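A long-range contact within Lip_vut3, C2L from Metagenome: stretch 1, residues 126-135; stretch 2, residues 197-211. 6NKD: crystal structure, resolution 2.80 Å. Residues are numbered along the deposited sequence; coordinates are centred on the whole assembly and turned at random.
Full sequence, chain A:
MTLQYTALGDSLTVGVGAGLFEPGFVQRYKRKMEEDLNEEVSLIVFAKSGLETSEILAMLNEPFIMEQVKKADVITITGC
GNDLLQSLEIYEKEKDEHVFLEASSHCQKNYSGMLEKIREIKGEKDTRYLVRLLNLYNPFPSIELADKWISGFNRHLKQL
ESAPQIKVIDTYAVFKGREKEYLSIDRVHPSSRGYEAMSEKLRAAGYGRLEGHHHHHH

Stretch 1 126-135: DTRYLVRLLN
Stretch 2 197-211: AMSEKLRAAGYGRLE

A strand can use its alternating side chains to serve a helix and the turn that follows it at the same time, and Lip_vut3 offers a worked example. Residues 130-134 are extended, with phi from -141° to -99° and psi from 105° to 136°, so Leu130, Arg132 and Leu134 point toward the second stretch while Leu133 points away. The helix, already under way at 197 with phi/psi near -66/-35°, runs at 141° to the strand, with 10.4 Å between the axes at closest approach. The register runs in opposite senses along the two stretches: Arg132 lies nearest Leu202 (CA to CA 7.5 Å), Leu130 nearest Tyr207 (CA to CA 7.4 Å) and Arg128 nearest Arg209 (CA to CA 6.1 Å). Together the stretches bury 636 Å².

The helix begins the contact with Met198, a selenomethionine with rotamers m, t, p, whose CE lies 3.6 Å from CD2 of Leu134 (chi1 m, chi2 92°). Its long, flexible apolar chain suits this buried position. Ser199, by contrast, points away. One turn on from Met198, Leu202 (m, t) leaves the backbone sideways but brings its end nearer: Leu202 CD2 packs 3.7 Å from Arg132 CB, and Leu202 CD1 lies 4.4 Å from Leu134 CD2.

Ala205 points its small side chain toward the strand. Gly206 then breaks the helical conformation at phi/psi 83/-170°, where a CB would jam against the preceding carbonyl O. Its own carbonyl receives the one hydrogen bond between the stretches, a weak one from Arg132 NH2 to Gly206 O at 3.3 Å, nearly straight at 169° and near the guanidinium plane. Arg132 reaches it with chi angles of -87°, 78°, 175° and 97°; its buried guanidinium has further partners elsewhere in the structure.

Tyr207 (-138/8°, chi1 m) points away, yet Tyr207 CB is 4.2 Å from CD2 of Leu130 (chi1 -135°, between wells; chi2 p), and Leu130 CD2 also lies 3.3 Å from Tyr207 O. Gly208 (66/-134°) has a positive phi, which favours glycine, and leaves room for Leu130: Leu130 CD1 is 4.3 Å from Gly208 CA, and an ideal CB on Gly208 would lie 3.0 Å from Leu130 CD1, a tight approach.

A short 3-10 segment, 209-210, closes the contact. Arg209 (-72/-11°; m, t, p, chi4 88°) points toward stretch 1, where Arg128 (-85/3°) has chi angles of -136°, 172°, 175° and 94°. Arg128 NH1 and Arg209 NH2 are 3.0 Å apart, a close approach of like charges rather than a bond, at an exposed site. Leu210 (-74/-24°; m, t) finishes the apolar packing, with Leu210 CD1 4.1 Å from Leu130 CD2; separately, the Leu210 CD2 methyl lies against a backbone carbonyl, 3.3 Å from Arg128 O.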

ATOM      1  N   ASP A 126       5.734  -4.561 -39.359  1.00139.93           N
ATOM      2  CA  ASP A 126       6.682  -4.713 -38.258  1.00133.22           C
ATOM      3  C   ASP A 126       6.616  -6.145 -37.736  1.00126.23           C
ATOM      4  O   ASP A 126       5.761  -6.483 -36.915  1.00122.38           O
ATOM      5  CB  ASP A 126       6.392  -3.700 -37.154  1.00131.19           C
ATOM      6  CG  ASP A 126       4.914  -3.595 -36.830  1.00129.92           C
ATOM      7  OD1 ASP A 126       4.104  -4.242 -37.525  1.00131.03           O
ATOM      8  OD2 ASP A 126       4.564  -2.864 -35.879  1.00127.90           O
ATOM      9  N   THR A 127       7.522  -6.988 -38.225  1.00124.70           N
ATOM     10  CA  THR A 127       7.735  -8.317 -37.671  1.00119.34           C
ATOM     11  C   THR A 127       8.945  -8.361 -36.748  1.00114.61           C
ATOM     12  O   THR A 127       9.361  -9.448 -36.335  1.00113.19           O
ATOM     13  CB  THR A 127       7.893  -9.343 -38.794  1.00122.80           C
ATOM     14  OG1 THR A 127       8.350  -8.686 -39.983  1.00128.00           O
ATOM     15  CG2 THR A 127       6.567 -10.039 -39.074  1.00122.53           C
ATOM     16  N   ARG A 128       9.512  -7.204 -36.417  1.00112.17           N
ATOM     17  CA  ARG A 128      10.678  -7.104 -35.552  1.00107.98           C
ATOM     18  C   ARG A 128      10.317  -7.103 -34.073  1.00101.09           C
ATOM     19  O   ARG A 128      11.212  -6.967 -33.232  1.00 99.31           O
ATOM     20  CB  ARG A 128      11.468  -5.837 -35.894  1.00111.42           C
ATOM     21  CG  ARG A 128      12.972  -6.029 -35.960  1.00113.89           C
ATOM     22  CD  ARG A 128      13.650  -4.781 -36.503  1.00118.63           C
ATOM     23  NE  ARG A 128      15.104  -4.889 -36.482  1.00121.43           N
ATOM     24  CZ  ARG A 128      15.841  -5.300 -37.509  1.00125.45           C
ATOM     25  NH1 ARG A 128      15.261  -5.646 -38.650  1.00127.58           N
ATOM     26  NH2 ARG A 128      17.161  -5.364 -37.395  1.00127.54           N
ATOM     27  N   TYR A 129       9.038  -7.245 -33.738  1.00 97.56           N
ATOM     28  CA  TYR A 129       8.610  -7.278 -32.348  1.00 92.23           C
ATOM     29  C   TYR A 129       9.092  -8.556 -31.664  1.00 87.46           C
ATOM     30  O   TYR A 129       9.527  -9.519 -32.302  1.00 88.81           O
ATOM     31  CB  TYR A 129       7.087  -7.154 -32.244  1.00 92.07           C
ATOM     32  CG  TYR A 129       6.275  -8.307 -32.817  1.00 93.40           C
ATOM     33  CD1 TYR A 129       6.678  -8.980 -33.966  1.00 96.63           C
ATOM     34  CD2 TYR A 129       5.093  -8.711 -32.209  1.00 90.72           C
ATOM     35  CE1 TYR A 129       5.935 -10.023 -34.485  1.00 96.95           C
ATOM     36  CE2 TYR A 129       4.342  -9.755 -32.724  1.00 90.81           C
ATOM     37  CZ  TYR A 129       4.768 -10.406 -33.861  1.00 94.24           C
ATOM     38  OH  TYR A 129       4.027 -11.443 -34.378  1.00 95.77           O
ATOM     39  N   LEU A 130       9.007  -8.553 -30.335  1.00 82.46           N
ATOM     40  CA  LEU A 130       9.514  -9.644 -29.516  1.00 77.97           C
ATOM     41  C   LEU A 130       8.557  -9.888 -28.361  1.00 74.21           C
ATOM     42  O   LEU A 130       8.171  -8.945 -27.664  1.00 73.50           O
ATOM     43  CB  LEU A 130      10.913  -9.322 -28.982  1.00 76.99           C
ATOM     44  CG  LEU A 130      11.956 -10.433 -29.072  1.00 76.30           C
ATOM     45  CD1 LEU A 130      12.282 -10.739 -30.527  1.00 80.12           C
ATOM     46  CD2 LEU A 130      13.202 -10.037 -28.303  1.00 76.73           C
ATOM     47  N   VAL A 131       8.179 -11.148 -28.159  1.00 72.39           N
ATOM     48  CA  VAL A 131       7.260 -11.532 -27.094  1.00 69.31           C
ATOM     49  C   VAL A 131       7.912 -12.638 -26.276  1.00 68.21           C
ATOM     50  O   VAL A 131       8.293 -13.679 -26.825  1.00 69.14           O
ATOM     51  CB  VAL A 131       5.899 -11.998 -27.637  1.00 69.91           C
ATOM     52  CG1 VAL A 131       5.015 -12.478 -26.499  1.00 66.72           C
ATOM     53  CG2 VAL A 131       5.219 -10.875 -28.408  1.00 71.75           C
ATOM     54  N   ARG A 132       8.041 -12.413 -24.973  1.00 68.08           N
ATOM     55  CA  ARG A 132       8.565 -13.403 -24.037  1.00 66.88           C
ATOM     56  C   ARG A 132       7.514 -13.629 -22.958  1.00 65.42           C
ATOM     57  O   ARG A 132       7.334 -12.785 -22.074  1.00 65.15           O
ATOM     58  CB  ARG A 132       9.889 -12.944 -23.422  1.00 65.11           C
ATOM     59  CG  ARG A 132      11.134 -13.288 -24.232  1.00 66.63           C
ATOM     60  CD  ARG A 132      11.336 -12.347 -25.408  1.00 69.54           C
ATOM     61  NE  ARG A 132      12.592 -12.612 -26.105  1.00 72.52           N
ATOM     62  CZ  ARG A 132      12.698 -13.362 -27.196  1.00 74.24           C
ATOM     63  NH1 ARG A 132      11.620 -13.921 -27.727  1.00 74.10           N
ATOM     64  NH2 ARG A 132      13.884 -13.549 -27.763  1.00 76.75           N
ATOM     65  N   LEU A 133       6.815 -14.756 -23.032  1.00 66.11           N
ATOM     66  CA  LEU A 133       5.815 -15.117 -22.036  1.00 66.93           C
ATOM     67  C   LEU A 133       6.382 -16.189 -21.115  1.00 66.22           C
ATOM     68  O   LEU A 133       7.008 -17.149 -21.578  1.00 67.03           O
ATOM     69  CB  LEU A 133       4.523 -15.598 -22.700  1.00 69.19           C
ATOM     70  CG  LEU A 133       4.611 -16.723 -23.730  1.00 72.92           C
ATOM     71  CD1 LEU A 133       4.285 -18.065 -23.092  1.00 75.23           C
ATOM     72  CD2 LEU A 133       3.689 -16.443 -24.905  1.00 73.19           C
ATOM     73  N   LEU A 134       6.168 -16.019 -19.816  1.00 64.69           N
ATOM     74  CA  LEU A 134       6.754 -16.883 -18.803  1.00 64.00           C
ATOM     75  C   LEU A 134       5.743 -17.927 -18.357  1.00 62.11           C
ATOM     76  O   LEU A 134       4.571 -17.615 -18.129  1.00 61.64           O
ATOM     77  CB  LEU A 134       7.224 -16.067 -17.598  1.00 64.49           C
ATOM     78  CG  LEU A 134       8.158 -14.892 -17.890  1.00 67.69           C
ATOM     79  CD1 LEU A 134       7.376 -13.601 -18.097  1.00 68.97           C
ATOM     80  CD2 LEU A 134       9.177 -14.739 -16.773  1.00 68.97           C
ATOM     81  N   ASN A 135       6.200 -19.170 -18.229  1.00 61.58           N
ATOM     82  CA  ASN A 135       5.316 -20.228 -17.772  1.00 59.93           C
ATOM     83  C   ASN A 135       5.179 -20.174 -16.251  1.00 57.27           C
ATOM     84  O   ASN A 135       5.690 -19.272 -15.580  1.00 56.18           O
ATOM     85  CB  ASN A 135       5.808 -21.594 -18.255  1.00 60.33           C
ATOM     86  CG  ASN A 135       7.208 -21.940 -17.765  1.00 60.32           C
ATOM     87  OD1 ASN A 135       7.687 -21.419 -16.757  1.00 60.24           O
ATOM     88  ND2 ASN A 135       7.869 -22.842 -18.481  1.00 61.29           N
ATOM     89  N   ALA A 197      16.461 -13.934 -10.568  1.00 51.28           N
ATOM     90  CA  ALA A 197      16.690 -15.129 -11.370  1.00 52.03           C
ATOM     91  C   ALA A 197      15.768 -15.178 -12.581  1.00 51.67           C
ATOM     92  O   ALA A 197      16.162 -15.686 -13.637  1.00 52.55           O
ATOM     93  CB  ALA A 197      16.510 -16.380 -10.509  1.00 51.98           C
HETATM   94  N   MSE A 198      14.550 -14.659 -12.456  1.00 51.04           N
HETATM   95  CA  MSE A 198      13.622 -14.617 -13.583  1.00 51.68           C
HETATM   96  C   MSE A 198      14.148 -13.698 -14.677  1.00 55.06           C
HETATM   97  O   MSE A 198      14.087 -14.034 -15.860  1.00 57.90           O
HETATM   98  CB  MSE A 198      12.235 -14.156 -13.134  1.00 49.44           C
HETATM   99  CG  MSE A 198      11.401 -15.237 -12.467  1.00 47.83           C
HETATM  100 SE   MSE A 198       9.760 -14.540 -11.669  0.54 45.93          SE
HETATM  101  CE  MSE A 198       8.849 -13.931 -13.277  1.00 44.87           C
ATOM    102  N   SER A 199      14.670 -12.536 -14.275  1.00 54.32           N
ATOM    103  CA  SER A 199      15.224 -11.608 -15.253  1.00 57.03           C
ATOM    104  C   SER A 199      16.458 -12.183 -15.938  1.00 60.02           C
ATOM    105  O   SER A 199      16.697 -11.897 -17.116  1.00 62.46           O
ATOM    106  CB  SER A 199      15.551 -10.269 -14.589  1.00 56.62           C
ATOM    107  OG  SER A 199      16.501 -10.422 -13.548  1.00 56.29           O
ATOM    108  N   GLU A 200      17.246 -12.992 -15.226  1.00 60.99           N
ATOM    109  CA  GLU A 200      18.389 -13.648 -15.854  1.00 64.13           C
ATOM    110  C   GLU A 200      17.934 -14.629 -16.927  1.00 62.69           C
ATOM    111  O   GLU A 200      18.573 -14.756 -17.979  1.00 63.97           O
ATOM    112  CB  GLU A 200      19.232 -14.369 -14.802  1.00 68.06           C
ATOM    113  CG  GLU A 200      19.813 -13.467 -13.729  1.00 74.35           C
ATOM    114  CD  GLU A 200      20.351 -14.248 -12.544  1.00 81.52           C
ATOM    115  OE1 GLU A 200      20.648 -15.451 -12.709  1.00 85.48           O
ATOM    116  OE2 GLU A 200      20.470 -13.663 -11.448  1.00 83.61           O
ATOM    117  N   LYS A 201      16.829 -15.333 -16.676  1.00 59.89           N
ATOM    118  CA  LYS A 201      16.310 -16.278 -17.658  1.00 60.57           C
ATOM    119  C   LYS A 201      15.801 -15.565 -18.904  1.00 62.41           C
ATOM    120  O   LYS A 201      15.877 -16.116 -20.008  1.00 66.05           O
ATOM    121  CB  LYS A 201      15.201 -17.119 -17.028  1.00 57.23           C
ATOM    122  CG  LYS A 201      14.922 -18.426 -17.742  1.00 56.54           C
ATOM    123  CD  LYS A 201      16.114 -19.364 -17.663  1.00 56.94           C
ATOM    124  CE  LYS A 201      15.750 -20.754 -18.163  1.00 57.95           C
ATOM    125  NZ  LYS A 201      16.917 -21.678 -18.153  1.00 58.99           N
ATOM    126  N   LEU A 202      15.284 -14.344 -18.747  1.00 59.64           N
ATOM    127  CA  LEU A 202      14.830 -13.578 -19.902  1.00 59.59           C
ATOM    128  C   LEU A 202      16.007 -13.095 -20.739  1.00 61.87           C
ATOM    129  O   LEU A 202      15.981 -13.191 -21.972  1.00 65.75           O
ATOM    130  CB  LEU A 202      13.974 -12.399 -19.444  1.00 57.48           C
ATOM    131  CG  LEU A 202      12.554 -12.716 -18.974  1.00 56.46           C
ATOM    132  CD1 LEU A 202      12.040 -11.624 -18.058  1.00 54.93           C
ATOM    133  CD2 LEU A 202      11.631 -12.876 -20.167  1.00 58.20           C
ATOM    134  N   ARG A 203      17.046 -12.568 -20.087  1.00 60.67           N
ATOM    135  CA  ARG A 203      18.237 -12.142 -20.813  1.00 62.61           C
ATOM    136  C   ARG A 203      18.905 -13.316 -21.517  1.00 63.48           C
ATOM    137  O   ARG A 203      19.453 -13.152 -22.614  1.00 64.26           O
ATOM    138  CB  ARG A 203      19.211 -11.454 -19.853  1.00 62.30           C
ATOM    139  CG  ARG A 203      20.655 -11.921 -19.974  1.00 64.80           C
ATOM    140  CD  ARG A 203      21.539 -11.313 -18.900  1.00 65.50           C
ATOM    141  NE  ARG A 203      21.850  -9.912 -19.166  1.00 67.87           N
ATOM    142  CZ  ARG A 203      22.661  -9.174 -18.415  1.00 67.79           C
ATOM    143  NH1 ARG A 203      22.890  -7.907 -18.731  1.00 70.21           N
ATOM    144  NH2 ARG A 203      23.243  -9.702 -17.347  1.00 66.01           N
ATOM    145  N   ALA A 204      18.852 -14.505 -20.912  1.00 59.99           N
ATOM    146  CA  ALA A 204      19.445 -15.686 -21.524  1.00 59.27           C
ATOM    147  C   ALA A 204      18.714 -16.107 -22.791  1.00 61.04           C
ATOM    148  O   ALA A 204      19.309 -16.776 -23.642  1.00 64.99           O
ATOM    149  CB  ALA A 204      19.461 -16.843 -20.524  1.00 56.94           C
ATOM    150  N   ALA A 205      17.443 -15.729 -22.936  1.00 58.58           N
ATOM    151  CA  ALA A 205      16.670 -16.117 -24.107  1.00 60.03           C
ATOM    152  C   ALA A 205      17.090 -15.381 -25.371  1.00 63.37           C
ATOM    153  O   ALA A 205      16.633 -15.747 -26.457  1.00 65.83           O
ATOM    154  CB  ALA A 205      15.180 -15.886 -23.853  1.00 57.88           C
ATOM    155  N   GLY A 206      17.937 -14.364 -25.260  1.00 64.38           N
ATOM    156  CA  GLY A 206      18.347 -13.608 -26.422  1.00 69.48           C
ATOM    157  C   GLY A 206      17.344 -12.529 -26.785  1.00 70.38           C
ATOM    158  O   GLY A 206      16.401 -12.228 -26.046  1.00 67.90           O
ATOM    159  N   TYR A 207      17.561 -11.935 -27.962  1.00 73.67           N
ATOM    160  CA  TYR A 207      16.703 -10.842 -28.404  1.00 74.72           C
ATOM    161  C   TYR A 207      16.323 -10.931 -29.879  1.00 82.34           C
ATOM    162  O   TYR A 207      15.727  -9.981 -30.402  1.00 84.92           O
ATOM    163  CB  TYR A 207      17.371  -9.493 -28.108  1.00 73.06           C
ATOM    164  CG  TYR A 207      17.674  -9.299 -26.638  1.00 67.32           C
ATOM    165  CD1 TYR A 207      16.693  -8.853 -25.760  1.00 63.18           C
ATOM    166  CD2 TYR A 207      18.933  -9.578 -26.125  1.00 66.04           C
ATOM    167  CE1 TYR A 207      16.961  -8.682 -24.414  1.00 59.78           C
ATOM    168  CE2 TYR A 207      19.212  -9.411 -24.781  1.00 62.78           C
ATOM    169  CZ  TYR A 207      18.222  -8.962 -23.931  1.00 59.88           C
ATOM    170  OH  TYR A 207      18.496  -8.793 -22.592  1.00 56.95           O
ATOM    171  N   GLY A 208      16.645 -12.027 -30.560  1.00 86.22           N
ATOM    172  CA  GLY A 208      16.123 -12.240 -31.904  1.00 88.95           C
ATOM    173  C   GLY A 208      16.650 -11.227 -32.903  1.00 93.69           C
ATOM    174  O   GLY A 208      17.849 -10.931 -32.952  1.00 96.41           O
ATOM    175  N   ARG A 209      15.738 -10.687 -33.715  1.00 96.22           N
ATOM    176  CA  ARG A 209      16.100  -9.763 -34.784  1.00102.21           C
ATOM    177  C   ARG A 209      16.527  -8.392 -34.277  1.00103.23           C
ATOM    178  O   ARG A 209      17.046  -7.596 -35.066  1.00106.51           O
ATOM    179  CB  ARG A 209      14.928  -9.603 -35.757  1.00104.79           C
ATOM    180  CG  ARG A 209      14.714 -10.785 -36.687  1.00107.07           C
ATOM    181  CD  ARG A 209      13.451 -10.614 -37.518  1.00108.01           C
ATOM    182  NE  ARG A 209      13.421  -9.336 -38.224  1.00110.49           N
ATOM    183  CZ  ARG A 209      13.949  -9.133 -39.427  1.00115.90           C
ATOM    184  NH1 ARG A 209      14.556 -10.125 -40.064  1.00119.09           N
ATOM    185  NH2 ARG A 209      13.873  -7.937 -39.994  1.00118.13           N
ATOM    186  N   LEU A 210      16.321  -8.094 -32.992  1.00100.70           N
ATOM    187  CA  LEU A 210      16.688  -6.784 -32.466  1.00102.18           C
ATOM    188  C   LEU A 210      18.192  -6.621 -32.301  1.00107.52           C
ATOM    189  O   LEU A 210      18.683  -5.487 -32.294  1.00109.40           O
ATOM    190  CB  LEU A 210      15.990  -6.542 -31.127  1.00 95.65           C
ATOM    191  CG  LEU A 210      14.461  -6.516 -31.169  1.00 92.50           C
ATOM    192  CD1 LEU A 210      13.885  -6.263 -29.782  1.00 86.55           C
ATOM    193  CD2 LEU A 210      13.976  -5.469 -32.163  1.00 95.03           C
ATOM    194  N   GLU A 211      18.931  -7.717 -32.168  1.00110.36           N
ATOM    195  CA  GLU A 211      20.378  -7.651 -32.000  1.00116.51           C
ATOM    196  C   GLU A 211      21.100  -8.067 -33.277  1.00121.52           C
ATOM    197  O   GLU A 211      21.168  -7.303 -34.241  1.00126.58           O
ATOM    198  CB  GLU A 211      20.820  -8.535 -30.831  1.00118.41           C
ATOM    199  CG  GLU A 211      20.400  -9.991 -30.962  1.00123.81           C
ATOM    200  CD  GLU A 211      20.700 -10.803 -29.717  1.00125.41           C
ATOM    201  OE1 GLU A 211      21.288 -10.243 -28.768  1.00126.78           O
ATOM    202  OE2 GLU A 211      20.346 -12.000 -29.686  1.00126.68           O
TER